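Local coordinates for caspase subunit p21 (Drosophila melanogaster, PDB 3SIR), which forms part of drICE, a caspase that cleaves target proteins through a cysteine-protease mechanism and carries out apoptosis downstream of reaper, at residues A[141-145]-A[163-167]. The protein carries 1 engineered substitution. Numbering follows the deposited sequence.
Sequences DRLDG and SYKIP
Two segments only 17 residues apart run parallel; if residues 146-162, not modelled, are intact, they must lead from G145 CA back to S163 CA, 10.4 Å away. Extended backbones pair L143 with Y164 and D144 with K165 (CA-CA 4.6 and 4.8 Å). The ladder is Y164 N to R142 O, 2.7 Å; D144 N to Y164 O, 3.0 Å; I166 N to D144 O, 2.6 Å. On the buried face, L143 (t, p) brings CD1 to 3.5 Å from Y164 CB and 4.1 Å from I166 CG1, while Y164 (m) lays its ring edge-to-face against Y176, its OH hydrogen-bonded to Y68. Polar D144 and K165 suit the opposite, more exposed face. D141 OD2 accepts a hydrogen bond from N of C138, the probable catalytic cysteine, and L143 and G145 make backbone hydrogen bonds to the second subunit. The linker largely matches the probable inter-subunit propeptide. Since all three inter-strand hydrogen bonds are main-chain, the pairing needs no polar side chain, and L143 and Y164 can serve the hydrophobic interior.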
# COMPACT_ATOMS: atom_id res chain seq x y z
N ASP A 141 10.69 -12.63 8.54
CA ASP A 141 9.30 -12.80 8.15
C ASP A 141 9.09 -12.45 6.68
O ASP A 141 9.97 -11.87 6.04
CB ASP A 141 8.40 -11.95 9.04
CG ASP A 141 8.53 -12.31 10.51
OD1 ASP A 141 7.95 -13.33 10.93
OD2 ASP A 141 9.30 -11.63 11.23
N ARG A 142 7.98 -12.91 6.11
CA ARG A 142 7.65 -12.62 4.72
C ARG A 142 6.47 -11.66 4.66
O ARG A 142 5.64 -11.64 5.57
CB ARG A 142 7.31 -13.91 3.97
CG ARG A 142 8.29 -15.05 4.17
CD ARG A 142 7.58 -16.39 4.32
NE ARG A 142 7.53 -17.14 3.07
CZ ARG A 142 6.73 -18.19 2.85
NH1 ARG A 142 5.90 -18.61 3.79
NH2 ARG A 142 6.78 -18.83 1.69
N LEU A 143 6.37 -10.90 3.58
CA LEU A 143 5.11 -10.27 3.21
C LEU A 143 4.69 -10.61 1.79
O LEU A 143 5.46 -10.41 0.84
CB LEU A 143 5.20 -8.75 3.38
CG LEU A 143 3.94 -7.95 3.05
CD1 LEU A 143 2.77 -8.37 3.93
CD2 LEU A 143 4.21 -6.46 3.20
N ASP A 144 3.49 -11.16 1.64
CA ASP A 144 3.02 -11.62 0.35
C ASP A 144 1.52 -11.36 0.22
O ASP A 144 0.82 -11.26 1.23
CB ASP A 144 3.31 -13.11 0.16
CG ASP A 144 4.29 -13.65 1.19
OD1 ASP A 144 5.37 -14.13 0.79
OD2 ASP A 144 3.96 -13.62 2.39
N GLY A 145 1.05 -11.21 -1.01
CA GLY A 145 -0.36 -10.97 -1.29
C GLY A 145 -0.89 -11.84 -2.41
O GLY A 145 -1.91 -11.53 -3.03
N SER A 163 4.74 -14.93 8.52
CA SER A 163 4.69 -14.30 7.21
C SER A 163 3.30 -13.74 6.94
O SER A 163 2.29 -14.33 7.32
CB SER A 163 5.06 -15.31 6.12
OG SER A 163 3.99 -16.20 5.87
N TYR A 164 3.26 -12.57 6.31
CA TYR A 164 2.07 -11.73 6.35
C TYR A 164 1.39 -11.69 4.99
O TYR A 164 1.78 -10.93 4.11
CB TYR A 164 2.42 -10.31 6.82
CG TYR A 164 2.80 -10.22 8.28
CD1 TYR A 164 1.89 -9.75 9.22
CD2 TYR A 164 4.06 -10.60 8.72
CE1 TYR A 164 2.23 -9.66 10.56
CE2 TYR A 164 4.39 -10.56 10.07
CZ TYR A 164 3.48 -10.08 10.98
OH TYR A 164 3.81 -10.00 12.31
N LYS A 165 0.39 -12.55 4.81
CA LYS A 165 -0.42 -12.54 3.60
C LYS A 165 -1.36 -11.34 3.59
O LYS A 165 -2.18 -11.17 4.49
CB LYS A 165 -1.24 -13.83 3.49
CG LYS A 165 -0.71 -14.98 4.33
CD LYS A 165 0.16 -15.90 3.50
CE LYS A 165 0.96 -16.84 4.39
NZ LYS A 165 0.08 -17.88 4.99
N ILE A 166 -1.22 -10.49 2.57
CA ILE A 166 -2.14 -9.39 2.36
C ILE A 166 -3.55 -9.91 2.14
O ILE A 166 -3.83 -10.57 1.14
CB ILE A 166 -1.74 -8.53 1.14
CG1 ILE A 166 -0.30 -8.03 1.29
CG2 ILE A 166 -2.70 -7.37 0.97
CD1 ILE A 166 0.55 -8.24 0.04
N PRO A 167 -4.48 -9.50 3.02
CA PRO A 167 -5.82 -10.07 3.00
C PRO A 167 -6.47 -9.96 1.61
O PRO A 167 -6.92 -10.96 1.06
CB PRO A 167 -6.58 -9.19 3.99
CG PRO A 167 -5.93 -7.86 3.86
CD PRO A 167 -4.47 -8.15 3.60